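Local structure of protein involved in catabolism of external DNA (Legionella pneumophila subsp. pneumophila, 2OO3) at residues S44-Y49 with H122-N127; S97-P100 with Y104-I107; F128-P133 with V139-T144. The protein probably methylates the N6 position of a specific adenine in 23S ribosomal RNA, using S-adenosyl-L-methionine as methyl donor. All coordinates share one frame; numbering follows the deposited sequence.

Contact 1. Residues S44-Y49 with H122-N127; sequences SGRGIY and HPTEYN
The two backbones come closest at R46 and E125, whose CA atoms are 4.5 Å apart, near enough for R46 CA to make a C-H...O contact with E125 O at 3.6 Å. G45, with a positive phi that glycine adopts readily, carries the loop past the helix here; its O is buried by the contact and has no partner in the model. The side chains then close a side-on salt bridge. R46 NE donates to E125 OE1 at 2.6 Å along an almost straight path (176°), and R46 NH2 donates to OE2 of E125 at 2.7 Å. Both carboxylate oxygens are met on their syn sides, and the guanidinium and carboxylate planes lie only 28° apart, so the pair is nearly coplanar and rotation of either group is restrained. E125 is bent at chi2 (-45°), which brings OE1 beside CB and CG of R46 as well as NE. A water donates to E125 OE1 at 2.7 Å and also bonds Y49 OH at 3.2 Å, linking Y49, in strand 48-50, to the charged pair. On the helical side, F128 adds a cation-pi contact to R46. The loop after strand 38-41 is thus tied to the first turns of helix 123-129, while E120, a predicted S-adenosyl-L-methionine ligand just beyond strand 115-119, accepts from G45 N and H122 N between them.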
loop_
_atom_site.group_PDB
_atom_site.type_symbol
_atom_site.label_atom_id
_atom_site.label_comp_id
_atom_site.label_asym_id
_atom_site.label_seq_id
_atom_site.Cartn_x
_atom_site.Cartn_y
_atom_site.Cartn_z
ATOM N N SER A 44 -5.483 -4.974 -7.380
ATOM C CA SER A 44 -4.240 -4.626 -8.074
ATOM C C SER A 44 -4.290 -3.451 -9.063
ATOM O O SER A 44 -3.246 -2.880 -9.393
ATOM C CB SER A 44 -3.674 -5.858 -8.783
ATOM O OG SER A 44 -3.523 -6.897 -7.846
ATOM N N GLY A 45 -5.475 -3.124 -9.567
ATOM C CA GLY A 45 -5.631 -2.078 -10.569
ATOM C C GLY A 45 -4.930 -2.427 -11.879
ATOM O O GLY A 45 -4.741 -3.592 -12.201
ATOM N N ARG A 46 -4.522 -1.432 -12.650
ATOM C CA ARG A 46 -3.939 -1.725 -13.960
ATOM C C ARG A 46 -2.419 -1.859 -13.905
ATOM O O ARG A 46 -1.802 -2.284 -14.883
ATOM C CB ARG A 46 -4.365 -0.678 -14.981
ATOM C CG ARG A 46 -3.909 0.706 -14.644
ATOM C CD ARG A 46 -4.240 1.701 -15.755
ATOM N NE ARG A 46 -5.669 1.764 -16.062
ATOM C CZ ARG A 46 -6.168 2.332 -17.161
ATOM N NH1 ARG A 46 -5.347 2.883 -18.063
ATOM N NH2 ARG A 46 -7.481 2.344 -17.365
ATOM N N GLY A 47 -1.807 -1.514 -12.777
ATOM C CA GLY A 47 -0.369 -1.822 -12.560
ATOM C C GLY A 47 0.630 -0.711 -12.898
ATOM O O GLY A 47 1.652 -0.612 -12.274
ATOM N N ILE A 48 0.366 0.058 -13.945
ATOM C CA ILE A 48 1.171 1.218 -14.331
ATOM C C ILE A 48 0.196 2.321 -14.775
ATOM O O ILE A 48 -0.894 2.034 -15.283
ATOM C CB ILE A 48 2.238 0.911 -15.460
ATOM C CG1 ILE A 48 1.562 0.585 -16.807
ATOM C CG2 ILE A 48 3.176 -0.248 -15.052
ATOM C CD1 ILE A 48 2.554 0.227 -17.988
ATOM N N TYR A 49 0.585 3.570 -14.557
ATOM C CA TYR A 49 -0.301 4.730 -14.779
ATOM C C TYR A 49 0.402 5.753 -15.629
ATOM O O TYR A 49 1.503 6.219 -15.281
ATOM C CB TYR A 49 -0.760 5.328 -13.420
ATOM C CG TYR A 49 -1.524 4.269 -12.660
ATOM C CD1 TYR A 49 -2.906 4.111 -12.848
ATOM C CD2 TYR A 49 -0.868 3.366 -11.834
ATOM C CE1 TYR A 49 -3.613 3.117 -12.215
ATOM C CE2 TYR A 49 -1.570 2.352 -11.188
ATOM C CZ TYR A 49 -2.951 2.238 -11.396
ATOM O OH TYR A 49 -3.662 1.233 -10.792
ATOM N N HIS A 122 -12.139 -5.141 -12.249
ATOM C CA HIS A 122 -12.553 -4.435 -13.470
ATOM C C HIS A 122 -11.880 -5.003 -14.738
ATOM O O HIS A 122 -10.645 -5.129 -14.791
ATOM C CB HIS A 122 -12.304 -2.920 -13.345
ATOM C CG HIS A 122 -12.881 -2.124 -14.477
ATOM N ND1 HIS A 122 -13.786 -1.098 -14.284
ATOM C CD2 HIS A 122 -12.700 -2.216 -15.817
ATOM C CE1 HIS A 122 -14.139 -0.601 -15.459
ATOM N NE2 HIS A 122 -13.498 -1.266 -16.405
ATOM N N PRO A 123 -12.685 -5.347 -15.766
ATOM C CA PRO A 123 -12.142 -5.972 -16.968
ATOM C C PRO A 123 -11.133 -5.145 -17.754
ATOM O O PRO A 123 -10.178 -5.710 -18.277
ATOM C CB PRO A 123 -13.388 -6.301 -17.799
ATOM C CG PRO A 123 -14.441 -5.404 -17.288
ATOM C CD PRO A 123 -14.160 -5.212 -15.843
ATOM N N THR A 124 -11.339 -3.830 -17.865
ATOM C CA THR A 124 -10.353 -2.982 -18.546
ATOM C C THR A 124 -9.045 -2.928 -17.762
ATOM O O THR A 124 -7.957 -3.057 -18.352
ATOM C CB THR A 124 -10.875 -1.542 -18.774
ATOM O OG1 THR A 124 -12.076 -1.609 -19.550
ATOM C CG2 THR A 124 -9.839 -0.713 -19.541
ATOM N N GLU A 125 -9.160 -2.721 -16.450
ATOM C CA GLU A 125 -7.998 -2.651 -15.574
ATOM C C GLU A 125 -7.236 -3.985 -15.591
ATOM O O GLU A 125 -6.007 -4.025 -15.741
ATOM C CB GLU A 125 -8.417 -2.302 -14.143
ATOM C CG GLU A 125 -9.138 -0.947 -14.037
ATOM C CD GLU A 125 -8.421 0.127 -14.839
ATOM O OE1 GLU A 125 -7.347 0.582 -14.393
ATOM O OE2 GLU A 125 -8.903 0.476 -15.945
ATOM N N TYR A 126 -7.984 -5.072 -15.449
ATOM C CA TYR A 126 -7.404 -6.407 -15.516
ATOM C C TYR A 126 -6.652 -6.627 -16.830
ATOM O O TYR A 126 -5.536 -7.169 -16.832
ATOM C CB TYR A 126 -8.485 -7.467 -15.303
ATOM C CG TYR A 126 -8.058 -8.847 -15.749
ATOM C CD1 TYR A 126 -7.267 -9.662 -14.917
ATOM C CD2 TYR A 126 -8.449 -9.345 -16.993
ATOM C CE1 TYR A 126 -6.870 -10.963 -15.346
ATOM C CE2 TYR A 126 -8.068 -10.600 -17.416
ATOM C CZ TYR A 126 -7.278 -11.405 -16.583
ATOM O OH TYR A 126 -6.902 -12.651 -17.039
ATOM N N ASN A 127 -7.251 -6.208 -17.953
ATOM C CA ASN A 127 -6.596 -6.394 -19.241
ATOM C C ASN A 127 -5.283 -5.630 -19.348
ATOM O O ASN A 127 -4.357 -6.115 -19.995
ATOM C CB ASN A 127 -7.515 -6.046 -20.435
ATOM C CG ASN A 127 -8.607 -7.109 -20.687
ATOM O OD1 ASN A 127 -9.769 -6.754 -20.861
ATOM N ND2 ASN A 127 -8.243 -8.392 -20.706
HETATM O O HOH W 1 -6.600 0.740 -11.851
#

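Contact 2. Residues S97-P100 with Y104-I107; sequences SYYP and YFAI
P100 is wedged against Y104 and F105, with CA of P100 5.5 Å from CA of Y104, and this is where the packing is tight. Its CB meets Y104 CD2 at 3.6 Å and is equally near that residue's CB; with Y104 CG anti to the backbone N (chi1 -162°), the CD2 side of the ring comes against P100 CB obliquely. The same P100 CB lies over one face of F105, 4.3 Å from the ring centroid and 26° off the normal, a CH-pi contact. Farther round the pyrrolidine, P100 CG reaches F105 CZ at 3.7 Å. The looser side is toward Y99, whose OH comes no nearer to F105 CZ than 4.2 Å; all four touching residues are nevertheless buried. Y99 OH turns to other partners, H20 ND1 and Y83 OH, and Y104 OH bonds Q89 OE1, so both phenols are satisfied away from this interface. H20 is a predicted S-adenosyl-L-methionine ligand, which puts the Y99 end beside the probable cofactor site. No hydrogen bond crosses between the two segments, and P100 O, 3.5 Å from F105 CE2, is buried without a partner; the attachment therefore rests on apolar and CH-pi contacts.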
loop_
_atom_site.group_PDB
_atom_site.type_symbol
_atom_site.label_atom_id
_atom_site.label_comp_id
_atom_site.label_asym_id
_atom_site.label_seq_id
_atom_site.Cartn_x
_atom_site.Cartn_y
_atom_site.Cartn_z
ATOM N N SER A 97 6.528 10.671 -16.407
ATOM C CA SER A 97 5.551 10.356 -17.430
ATOM C C SER A 97 4.638 9.244 -16.954
ATOM O O SER A 97 3.466 9.236 -17.316
ATOM C CB SER A 97 6.226 9.880 -18.729
ATOM O OG SER A 97 6.957 10.942 -19.334
ATOM N N TYR A 98 5.216 8.321 -16.169
ATOM C CA TYR A 98 4.527 7.145 -15.635
ATOM C C TYR A 98 4.675 7.065 -14.131
ATOM O O TYR A 98 5.748 7.375 -13.572
ATOM C CB TYR A 98 5.061 5.850 -16.283
ATOM C CG TYR A 98 4.223 5.441 -17.482
ATOM C CD1 TYR A 98 3.291 4.409 -17.387
ATOM C CD2 TYR A 98 4.314 6.149 -18.696
ATOM C CE1 TYR A 98 2.485 4.052 -18.520
ATOM C CE2 TYR A 98 3.515 5.809 -19.814
ATOM C CZ TYR A 98 2.619 4.772 -19.709
ATOM O OH TYR A 98 1.827 4.450 -20.806
ATOM N N TYR A 99 3.608 6.646 -13.472
ATOM C CA TYR A 99 3.700 6.254 -12.067
ATOM C C TYR A 99 3.384 4.745 -11.922
ATOM O O TYR A 99 2.384 4.279 -12.478
ATOM C CB TYR A 99 2.730 7.115 -11.209
ATOM C CG TYR A 99 2.880 6.858 -9.720
ATOM C CD1 TYR A 99 3.949 7.391 -9.018
ATOM C CD2 TYR A 99 1.980 6.041 -9.037
ATOM C CE1 TYR A 99 4.099 7.156 -7.661
ATOM C CE2 TYR A 99 2.139 5.766 -7.679
ATOM C CZ TYR A 99 3.201 6.353 -7.004
ATOM O OH TYR A 99 3.409 6.078 -5.691
ATOM N N PRO A 100 4.225 3.986 -11.176
ATOM C CA PRO A 100 3.950 2.553 -11.020
ATOM C C PRO A 100 2.831 2.268 -10.029
ATOM O O PRO A 100 2.635 3.019 -9.059
ATOM C CB PRO A 100 5.280 1.977 -10.510
ATOM C CG PRO A 100 6.188 3.119 -10.238
ATOM C CD PRO A 100 5.429 4.409 -10.445
ATOM N N TYR A 104 3.825 -3.184 -9.740
ATOM C CA TYR A 104 5.116 -2.819 -10.329
ATOM C C TYR A 104 6.195 -2.656 -9.254
ATOM O O TYR A 104 7.334 -3.106 -9.441
ATOM C CB TYR A 104 4.969 -1.552 -11.199
ATOM C CG TYR A 104 6.116 -1.352 -12.162
ATOM C CD1 TYR A 104 6.023 -1.798 -13.488
ATOM C CD2 TYR A 104 7.274 -0.688 -11.768
ATOM C CE1 TYR A 104 7.095 -1.651 -14.390
ATOM C CE2 TYR A 104 8.346 -0.489 -12.687
ATOM C CZ TYR A 104 8.238 -0.989 -13.978
ATOM O OH TYR A 104 9.266 -0.810 -14.872
ATOM N N PHE A 105 5.859 -2.072 -8.107
ATOM C CA PHE A 105 6.802 -2.108 -6.972
ATOM C C PHE A 105 7.133 -3.542 -6.525
ATOM O O PHE A 105 8.324 -3.895 -6.303
ATOM C CB PHE A 105 6.255 -1.271 -5.791
ATOM C CG PHE A 105 6.212 0.223 -6.075
ATOM C CD1 PHE A 105 7.386 0.998 -6.012
ATOM C CD2 PHE A 105 5.017 0.849 -6.381
ATOM C CE1 PHE A 105 7.346 2.390 -6.273
ATOM C CE2 PHE A 105 4.967 2.248 -6.632
ATOM C CZ PHE A 105 6.135 2.999 -6.587
ATOM N N ALA A 106 6.109 -4.377 -6.359
ATOM C CA ALA A 106 6.330 -5.730 -5.826
ATOM C C ALA A 106 7.213 -6.596 -6.745
ATOM O O ALA A 106 8.114 -7.319 -6.304
ATOM C CB ALA A 106 4.977 -6.414 -5.522
ATOM N N ILE A 107 6.960 -6.504 -8.042
ATOM C CA ILE A 107 7.730 -7.254 -9.010
ATOM C C ILE A 107 9.185 -6.808 -8.972
ATOM O O ILE A 107 10.089 -7.607 -9.164
ATOM C CB ILE A 107 7.101 -7.113 -10.430
ATOM C CG1 ILE A 107 5.794 -7.910 -10.499
ATOM C CG2 ILE A 107 8.024 -7.677 -11.459
ATOM C CD1 ILE A 107 4.871 -7.584 -11.761
#

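Contact 3. Residues F128-P133 with V139-T144; sequences FLLKLP and VYVNHT
V141 meets L129 and L130, the backbones being 6.7 Å apart at the nearest CA atoms, those of L130 and V141, with no hydrogen bond across. Along the strand, V139 comes first; its side chain stays 5.3 Å or more from segment 128-133 and packs instead on I107 and L118. Y140 contributes through its backbone, bonded to L116 and L118. V141 then points toward segment 128-133. Its CG1, anti to the backbone N (chi1 -179°), is the methyl that does the work, meeting L129 CD2 at 3.6 Å and L129 CG at 3.8 Å, while L130 CD2 approaches the same V141 CG1 at 3.9 Å. One methyl is thus held by two leucines, L129 buried and L130 exposed, and both approach it obliquely. Both leucines belong to the type I turn that runs from L129 to L132, and just before it K131 N bonds F128 O at 3.0 Å. After V141 the alternation of the strand directs N142 away from segment 128-133. H143 stacks its ring on Y126, and H143 NE2 donates to L121 O. The contact joins the last two elements of the beta-alpha-beta unit formed by strand 115-119, helix 123-129 and strand 139-142, the last of these being an outermost strand of the main sheet.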
loop_
_atom_site.group_PDB
_atom_site.type_symbol
_atom_site.label_atom_id
_atom_site.label_comp_id
_atom_site.label_asym_id
_atom_site.label_seq_id
_atom_site.Cartn_x
_atom_site.Cartn_y
_atom_site.Cartn_z
ATOM N N PHE A 128 -5.193 -4.464 -18.701
ATOM C CA PHE A 128 -3.930 -3.717 -18.670
ATOM C C PHE A 128 -2.920 -4.385 -17.766
ATOM O O PHE A 128 -1.751 -4.407 -18.060
ATOM C CB PHE A 128 -4.128 -2.283 -18.182
ATOM C CG PHE A 128 -4.587 -1.327 -19.237
ATOM C CD1 PHE A 128 -3.711 -0.883 -20.230
ATOM C CD2 PHE A 128 -5.882 -0.807 -19.203
ATOM C CE1 PHE A 128 -4.150 0.027 -21.204
ATOM C CE2 PHE A 128 -6.332 0.106 -20.172
ATOM C CZ PHE A 128 -5.464 0.518 -21.176
ATOM N N LEU A 129 -3.384 -4.938 -16.657
ATOM C CA LEU A 129 -2.508 -5.642 -15.707
ATOM C C LEU A 129 -1.837 -6.885 -16.331
ATOM O O LEU A 129 -0.725 -7.272 -15.949
ATOM C CB LEU A 129 -3.338 -6.062 -14.492
ATOM C CG LEU A 129 -2.605 -6.600 -13.255
ATOM C CD1 LEU A 129 -1.674 -5.532 -12.674
ATOM C CD2 LEU A 129 -3.667 -6.990 -12.262
ATOM N N LEU A 130 -2.502 -7.489 -17.314
ATOM C CA LEU A 130 -1.911 -8.614 -18.051
ATOM C C LEU A 130 -0.667 -8.216 -18.840
ATOM O O LEU A 130 0.080 -9.091 -19.284
ATOM C CB LEU A 130 -2.942 -9.240 -19.032
ATOM C CG LEU A 130 -4.123 -9.957 -18.400
ATOM C CD1 LEU A 130 -5.153 -10.364 -19.472
ATOM C CD2 LEU A 130 -3.649 -11.184 -17.585
ATOM N N LYS A 131 -0.453 -6.911 -19.026
ATOM C CA LYS A 131 0.688 -6.401 -19.786
ATOM C C LYS A 131 1.924 -6.027 -18.925
ATOM O O LYS A 131 2.935 -5.629 -19.451
ATOM C CB LYS A 131 0.244 -5.165 -20.574
ATOM C CG LYS A 131 -0.951 -5.402 -21.559
ATOM C CD LYS A 131 -0.488 -6.349 -22.641
ATOM C CE LYS A 131 -1.178 -6.161 -24.021
ATOM N NZ LYS A 131 -0.551 -7.123 -25.042
ATOM N N LEU A 132 1.822 -6.109 -17.608
ATOM C CA LEU A 132 2.983 -5.825 -16.732
ATOM C C LEU A 132 4.132 -6.777 -16.976
ATOM O O LEU A 132 3.885 -7.988 -17.104
ATOM C CB LEU A 132 2.580 -5.945 -15.270
ATOM C CG LEU A 132 1.863 -4.716 -14.674
ATOM C CD1 LEU A 132 2.822 -4.085 -13.695
ATOM C CD2 LEU A 132 1.284 -3.668 -15.711
ATOM N N PRO A 133 5.387 -6.247 -17.034
ATOM C CA PRO A 133 6.531 -7.162 -17.153
ATOM C C PRO A 133 6.641 -8.029 -15.881
ATOM O O PRO A 133 6.300 -7.554 -14.776
ATOM C CB PRO A 133 7.762 -6.214 -17.251
ATOM C CG PRO A 133 7.319 -4.916 -16.634
ATOM C CD PRO A 133 5.818 -4.830 -16.971
ATOM N N VAL A 139 4.390 -14.488 -11.507
ATOM C CA VAL A 139 3.285 -13.561 -11.347
ATOM C C VAL A 139 1.964 -14.142 -11.867
ATOM O O VAL A 139 1.826 -14.403 -13.058
ATOM C CB VAL A 139 3.561 -12.201 -12.056
ATOM C CG1 VAL A 139 2.378 -11.221 -11.843
ATOM C CG2 VAL A 139 4.852 -11.563 -11.548
ATOM N N TYR A 140 1.010 -14.351 -10.974
ATOM C CA TYR A 140 -0.320 -14.848 -11.367
ATOM C C TYR A 140 -1.347 -13.746 -11.310
ATOM O O TYR A 140 -1.654 -13.235 -10.227
ATOM C CB TYR A 140 -0.745 -15.993 -10.452
ATOM C CG TYR A 140 0.171 -17.183 -10.627
ATOM C CD1 TYR A 140 -0.127 -18.184 -11.576
ATOM C CD2 TYR A 140 1.359 -17.296 -9.887
ATOM C CE1 TYR A 140 0.729 -19.270 -11.767
ATOM C CE2 TYR A 140 2.227 -18.401 -10.069
ATOM C CZ TYR A 140 1.889 -19.380 -11.001
ATOM O OH TYR A 140 2.742 -20.452 -11.173
ATOM N N VAL A 141 -1.885 -13.377 -12.464
ATOM C CA VAL A 141 -2.872 -12.291 -12.544
ATOM C C VAL A 141 -4.258 -12.894 -12.681
ATOM O O VAL A 141 -4.483 -13.704 -13.589
ATOM C CB VAL A 141 -2.592 -11.403 -13.755
ATOM C CG1 VAL A 141 -3.603 -10.235 -13.843
ATOM C CG2 VAL A 141 -1.163 -10.873 -13.713
ATOM N N ASN A 142 -5.181 -12.499 -11.793
ATOM C CA ASN A 142 -6.529 -13.068 -11.719
ATOM C C ASN A 142 -7.674 -12.055 -11.783
ATOM O O ASN A 142 -7.668 -11.053 -11.064
ATOM C CB ASN A 142 -6.643 -13.901 -10.465
ATOM C CG ASN A 142 -5.654 -15.043 -10.463
ATOM O OD1 ASN A 142 -5.968 -16.151 -10.901
ATOM N ND2 ASN A 142 -4.437 -14.773 -9.984
ATOM N N HIS A 143 -8.624 -12.297 -12.677
ATOM C CA HIS A 143 -9.793 -11.441 -12.832
ATOM C C HIS A 143 -10.868 -11.950 -11.868
ATOM O O HIS A 143 -11.630 -12.865 -12.174
ATOM C CB HIS A 143 -10.272 -11.454 -14.298
ATOM C CG HIS A 143 -11.389 -10.498 -14.577
ATOM N ND1 HIS A 143 -12.212 -10.619 -15.683
ATOM C CD2 HIS A 143 -11.823 -9.409 -13.900
ATOM C CE1 HIS A 143 -13.096 -9.641 -15.672
ATOM N NE2 HIS A 143 -12.897 -8.907 -14.592
ATOM N N THR A 144 -10.885 -11.366 -10.671
ATOM C CA THR A 144 -11.641 -11.916 -9.580
ATOM C C THR A 144 -11.811 -10.887 -8.478
ATOM O O THR A 144 -11.044 -9.917 -8.383
ATOM C CB THR A 144 -11.005 -13.233 -9.058
ATOM O OG1 THR A 144 -11.965 -13.957 -8.274
ATOM C CG2 THR A 144 -9.689 -12.986 -8.260
#

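How the contacts relate
Contacts 1 and 3 lie close together, their centres about 8 Å apart, and share helix 123-129: contact 1 uses its beginning and contact 3 its end. Contact 2 is about 12 Å from contact 1 and 14 Å from contact 3, between centres. It joins contact 1 through the small antiparallel sheet of strands 48-50 and 98-100, where Y49 O and Y99 N are 2.8 Å apart, and meets contact 3 where Y104 and I107 pack on L132, P133 and V139. In sequence, both segments of contact 2 fall between those of contact 1, and contact 3 follows. Together they connect the edge of the Rossmann-like sheet to elements around the predicted cofactor site.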